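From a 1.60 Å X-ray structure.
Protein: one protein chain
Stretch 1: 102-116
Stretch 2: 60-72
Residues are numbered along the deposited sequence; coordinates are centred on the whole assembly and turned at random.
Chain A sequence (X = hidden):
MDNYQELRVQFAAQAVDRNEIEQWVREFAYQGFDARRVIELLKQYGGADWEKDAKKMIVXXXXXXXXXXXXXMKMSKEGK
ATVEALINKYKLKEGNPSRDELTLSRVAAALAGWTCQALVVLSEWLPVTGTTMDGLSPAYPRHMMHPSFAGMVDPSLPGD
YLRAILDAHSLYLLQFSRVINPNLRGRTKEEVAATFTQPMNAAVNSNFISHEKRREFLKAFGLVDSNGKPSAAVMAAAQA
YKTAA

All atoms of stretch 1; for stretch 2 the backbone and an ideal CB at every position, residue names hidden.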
# COMPACT_ATOMS: atom_id res chain seq x y z
N LEU A 102 2.36 37.23 5.10
CA LEU A 102 2.35 37.42 3.65
C LEU A 102 2.87 36.19 2.92
O LEU A 102 3.75 35.49 3.42
CB LEU A 102 3.20 38.64 3.26
CG LEU A 102 2.70 40.04 3.58
CD1 LEU A 102 3.80 41.07 3.33
CD2 LEU A 102 1.46 40.38 2.77
N THR A 103 2.30 35.94 1.74
CA THR A 103 2.83 34.98 0.78
C THR A 103 2.81 35.66 -0.59
O THR A 103 2.11 36.67 -0.77
CB THR A 103 1.98 33.69 0.68
OG1 THR A 103 0.70 33.98 0.10
CG2 THR A 103 1.80 33.04 2.04
N LEU A 104 3.56 35.12 -1.54
CA LEU A 104 3.59 35.65 -2.90
C LEU A 104 2.22 35.62 -3.58
O LEU A 104 1.82 36.60 -4.21
CB LEU A 104 4.64 34.91 -3.75
CG LEU A 104 6.10 35.00 -3.29
CD1 LEU A 104 6.96 34.04 -4.10
CD2 LEU A 104 6.64 36.42 -3.41
N SER A 105 1.49 34.52 -3.42
CA SER A 105 0.16 34.36 -4.02
C SER A 105 -0.83 35.39 -3.47
O SER A 105 -1.68 35.89 -4.20
CB SER A 105 -0.38 32.95 -3.80
OG SER A 105 0.34 31.99 -4.56
N ARG A 106 -0.70 35.70 -2.18
CA ARG A 106 -1.58 36.68 -1.53
C ARG A 106 -1.34 38.10 -2.05
O ARG A 106 -2.28 38.88 -2.18
CB ARG A 106 -1.43 36.62 -0.01
CG ARG A 106 -2.12 35.41 0.59
CD ARG A 106 -1.88 35.28 2.08
NE ARG A 106 -2.50 34.06 2.61
CZ ARG A 106 -2.51 33.72 3.89
NH1 ARG A 106 -1.94 34.49 4.81
NH2 ARG A 106 -3.10 32.59 4.26
N VAL A 107 -0.09 38.43 -2.34
CA VAL A 107 0.24 39.72 -2.95
C VAL A 107 -0.44 39.86 -4.32
O VAL A 107 -1.10 40.87 -4.60
CB VAL A 107 1.77 39.95 -3.05
CG1 VAL A 107 2.08 41.26 -3.79
CG2 VAL A 107 2.40 39.97 -1.65
N ALA A 108 -0.31 38.83 -5.15
CA ALA A 108 -0.95 38.80 -6.47
C ALA A 108 -2.48 38.91 -6.37
O ALA A 108 -3.10 39.61 -7.17
CB ALA A 108 -0.56 37.53 -7.23
N ALA A 109 -3.06 38.24 -5.38
CA ALA A 109 -4.51 38.22 -5.21
C ALA A 109 -5.06 39.55 -4.70
O ALA A 109 -6.10 40.02 -5.17
CB ALA A 109 -4.91 37.08 -4.28
N ALA A 110 -4.36 40.15 -3.74
CA ALA A 110 -4.79 41.41 -3.16
C ALA A 110 -4.67 42.55 -4.16
O ALA A 110 -5.38 43.54 -4.05
CB ALA A 110 -4.01 41.72 -1.91
N LEU A 111 -3.75 42.40 -5.12
CA LEU A 111 -3.49 43.41 -6.15
C LEU A 111 -3.85 42.91 -7.56
O LEU A 111 -3.14 43.20 -8.54
CB LEU A 111 -2.04 43.90 -6.04
CG LEU A 111 -1.63 44.51 -4.69
CD1 LEU A 111 -0.12 44.55 -4.52
CD2 LEU A 111 -2.23 45.90 -4.49
N ALA A 112 -4.96 42.19 -7.66
CA ALA A 112 -5.40 41.51 -8.89
C ALA A 112 -5.58 42.41 -10.11
O ALA A 112 -5.39 41.98 -11.25
CB ALA A 112 -6.66 40.70 -8.63
N GLY A 113 -5.95 43.67 -9.87
CA GLY A 113 -6.10 44.64 -10.95
C GLY A 113 -4.84 44.80 -11.77
O GLY A 113 -4.90 44.91 -12.99
N TRP A 114 -3.69 44.78 -11.09
CA TRP A 114 -2.40 44.85 -11.77
C TRP A 114 -1.95 43.47 -12.25
O TRP A 114 -1.47 43.33 -13.37
CB TRP A 114 -1.34 45.50 -10.88
CG TRP A 114 -0.07 45.87 -11.61
CD1 TRP A 114 0.19 47.06 -12.25
CD2 TRP A 114 1.11 45.06 -11.78
NE1 TRP A 114 1.46 47.03 -12.80
CE2 TRP A 114 2.04 45.82 -12.53
CE3 TRP A 114 1.46 43.77 -11.37
CZ2 TRP A 114 3.30 45.32 -12.88
CZ3 TRP A 114 2.72 43.28 -11.72
CH2 TRP A 114 3.62 44.06 -12.46
N THR A 115 -2.13 42.46 -11.40
CA THR A 115 -1.77 41.07 -11.73
C THR A 115 -2.36 40.62 -13.06
O THR A 115 -1.66 40.05 -13.90
CB THR A 115 -2.22 40.10 -10.61
OG1 THR A 115 -1.67 40.52 -9.36
CG2 THR A 115 -1.77 38.66 -10.91
N CYS A 116 -3.65 40.89 -13.26
CA CYS A 116 -4.34 40.43 -14.47
C CYS A 116 -3.82 41.11 -15.73
O CYS A 116 -3.79 40.50 -16.80
CB CYS A 116 -5.85 40.61 -14.33
SG CYS A 116 -6.57 39.53 -13.08
N UNK A 60 7.28 37.15 -9.56
CA UNK A 60 7.79 35.96 -8.88
C UNK A 60 6.71 34.89 -8.69
O UNK A 60 6.93 33.72 -9.01
CB UNK A 60 8.38 36.35 -7.52
N UNK A 61 5.55 35.30 -8.19
CA UNK A 61 4.42 34.40 -7.98
C UNK A 61 3.95 33.73 -9.27
O UNK A 61 3.67 32.53 -9.30
CB UNK A 61 3.26 35.17 -7.35
N UNK A 62 3.89 34.51 -10.35
CA UNK A 62 3.31 34.06 -11.61
C UNK A 62 4.25 33.19 -12.43
O UNK A 62 3.80 32.36 -13.22
CB UNK A 62 2.89 35.27 -12.44
N UNK A 63 5.56 33.36 -12.24
CA UNK A 63 6.54 32.65 -13.06
C UNK A 63 7.30 31.55 -12.30
O UNK A 63 7.83 30.63 -12.93
CB UNK A 63 7.54 33.65 -13.63
N UNK A 64 7.36 31.65 -10.97
CA UNK A 64 8.07 30.64 -10.17
C UNK A 64 7.19 29.93 -9.14
O UNK A 64 7.49 28.80 -8.74
CB UNK A 64 9.25 31.30 -9.45
N UNK A 65 6.11 30.58 -8.71
CA UNK A 65 5.18 29.95 -7.78
C UNK A 65 5.15 30.58 -6.40
O UNK A 65 5.50 31.75 -6.22
CB UNK A 65 5.53 28.47 -7.64
N UNK A 66 4.73 29.78 -5.42
CA UNK A 66 4.44 30.27 -4.07
C UNK A 66 5.38 29.74 -2.99
O UNK A 66 5.08 29.82 -1.80
CB UNK A 66 3.00 29.90 -3.70
N UNK A 67 6.52 29.19 -3.41
CA UNK A 67 7.51 28.64 -2.48
C UNK A 67 8.87 29.33 -2.61
O UNK A 67 9.75 28.84 -3.31
CB UNK A 67 7.67 27.14 -2.72
N UNK A 68 9.05 30.48 -1.92
CA UNK A 68 10.25 31.31 -2.06
C UNK A 68 11.57 30.60 -1.72
O UNK A 68 12.58 30.85 -2.37
CB UNK A 68 10.11 32.54 -1.17
N UNK A 69 11.55 29.72 -0.72
CA UNK A 69 12.76 28.98 -0.35
C UNK A 69 13.13 27.93 -1.39
O UNK A 69 14.32 27.71 -1.66
CB UNK A 69 12.57 28.31 1.01
N UNK A 70 12.11 27.30 -1.98
CA UNK A 70 12.30 26.28 -3.01
C UNK A 70 12.84 26.86 -4.32
O UNK A 70 13.77 26.32 -4.91
CB UNK A 70 10.98 25.56 -3.27
N UNK A 71 12.24 27.97 -4.76
CA UNK A 71 12.64 28.61 -6.02
C UNK A 71 14.09 29.12 -5.99
O UNK A 71 14.77 29.14 -7.02
CB UNK A 71 11.70 29.77 -6.33
N UNK A 72 14.54 29.51 -4.80
CA UNK A 72 15.91 30.00 -4.58
C UNK A 72 16.97 28.95 -4.88
O UNK A 72 18.12 29.29 -5.19
CB UNK A 72 16.07 30.48 -3.13

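Position 60 lies on a helix, its CA-to-CB bond sideways to stretch 1 and its ideal CB 4.4 Å from Leu 104 CD1. An apolar side chain of moderate size would suit the methyls of Leu 104; several would serve. The residue is Leu 60, whose CD2 packs 4.0 Å from Leu 104 CD2.

Position 61 marks the closest backbone approach, its CA 5.3 Å from the CA of Leu 104. CA-to-CB points toward stretch 1, and the ideal CB already sits 3.7 Å from Leu 104 O and 4.5 Å from Ala 108 CB. So little space favours a small residue such as alanine, serine or glycine. Ala 61 is found, its CB 3.8 Å from Leu 104 CB.

At position 62 the ideal CB has nothing of stretch 1 within 5.5 Å, so only a longer chain could reach across; the methyls of Ala 108 and Thr 115 favour an apolar one. Leu 62 does reach: CD1 lies 4.1 Å from Ala 108 CB and CD2 3.9 Å from Thr 115 CG2.

At positions 63 and 64 the ideal CB has nothing of stretch 1 within 5.5 Å, so stretch 1 makes no choice there. They are Thr 63 and Arg 64; the end of the arginine leads away.

Position 65 has phi/psi of 112/-155, where a CB would jam against the carbonyl O of the preceding residue. This alone calls for glycine, and Gly 65 it is; its O lies 3.4 Å from Leu 104 CD1.

Position 66 faces the first turn of the helix beginning at Leu 104, where backbone NH groups lack acceptors from a preceding turn. The ideal CB is 3.5 Å from Ser 105 OG, so a short side chain carrying an acceptor, such as asparagine or aspartate, is suited. Asn 66, with chi1 t, accepts a hydrogen bond from Ser 105 N at OD1 (3.0 Å, N-H...O angle 158°). Water 1 extends the link, donating to Asn 66 OD1 (3.0 Å) and accepting from Leu 104 N (2.9 Å).

Position 68 points toward stretch 1, with its ideal CB 4.6 Å from Leu 104 CD1. A compact apolar residue fits, and phi of -59° in a first helical turn admits proline. Pro 68 places CG 3.8 Å from Leu 104 CD1.

Position 67 points away and 69, 70 and 72 are out of reach, leaving wide choice; they hold Lys 67, Arg 69, Arg 70 and Met 72.

Position 71 points toward stretch 1 from a distance, suiting a long, flexible apolar chain. Met 71 brings CE within 3.7 Å of Leu 104 CD1.

Stretch 2 60-72: LALTRGNKPRRMM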
# COMPACT_ATOMS: atom_id res chain seq x y z
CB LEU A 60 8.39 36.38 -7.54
CG LEU A 60 9.51 35.59 -6.87
CD1 LEU A 60 10.66 35.29 -7.83
CD2 LEU A 60 10.01 36.36 -5.65
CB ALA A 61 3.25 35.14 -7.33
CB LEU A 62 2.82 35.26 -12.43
CG LEU A 62 1.40 35.80 -12.15
CD1 LEU A 62 1.06 35.91 -10.66
CD2 LEU A 62 1.20 37.15 -12.84
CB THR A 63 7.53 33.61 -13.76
OG1 THR A 63 8.36 34.27 -12.80
CG2 THR A 63 6.78 34.66 -14.60
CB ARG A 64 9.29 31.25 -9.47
CG ARG A 64 10.40 31.75 -10.40
CD ARG A 64 10.93 30.67 -11.36
NE ARG A 64 11.42 29.46 -10.68
CZ ARG A 64 12.67 29.27 -10.26
NH1 ARG A 64 13.59 30.20 -10.43
NH2 ARG A 64 13.00 28.13 -9.67
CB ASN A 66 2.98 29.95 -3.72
CG ASN A 66 2.43 30.82 -2.59
OD1 ASN A 66 2.77 32.00 -2.47
ND2 ASN A 66 1.57 30.24 -1.76
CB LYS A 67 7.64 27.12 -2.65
CG LYS A 67 6.37 26.34 -2.35
CD LYS A 67 6.63 24.84 -2.40
CE LYS A 67 5.42 24.05 -1.94
NZ LYS A 67 4.35 23.99 -2.97
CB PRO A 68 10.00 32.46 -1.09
CG PRO A 68 8.52 32.53 -0.97
CD PRO A 68 8.07 31.11 -1.01
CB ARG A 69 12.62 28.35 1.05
CG ARG A 69 12.75 29.34 2.20
CD ARG A 69 14.17 29.91 2.33
NE ARG A 69 14.22 31.03 3.27
CZ ARG A 69 15.26 31.83 3.44
NH1 ARG A 69 16.37 31.67 2.73
NH2 ARG A 69 15.19 32.82 4.33
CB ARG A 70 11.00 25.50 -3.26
CG ARG A 70 11.12 24.39 -4.30
CD ARG A 70 9.75 23.89 -4.77
NE ARG A 70 9.28 22.74 -4.01
CZ ARG A 70 8.10 22.14 -4.19
NH1 ARG A 70 7.25 22.60 -5.11
NH2 ARG A 70 7.76 21.10 -3.45
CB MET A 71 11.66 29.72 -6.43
CG MET A 71 11.64 30.94 -5.51
SD MET A 71 10.41 32.19 -5.98
CE MET A 71 8.88 31.30 -5.69
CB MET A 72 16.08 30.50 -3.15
CG MET A 72 15.67 31.94 -2.93
SD MET A 72 15.60 32.38 -1.17
CE MET A 72 17.34 32.39 -0.73
O HOH W 1 5.10 32.79 -0.83
O HOH W 2 -0.87 31.85 -0.18
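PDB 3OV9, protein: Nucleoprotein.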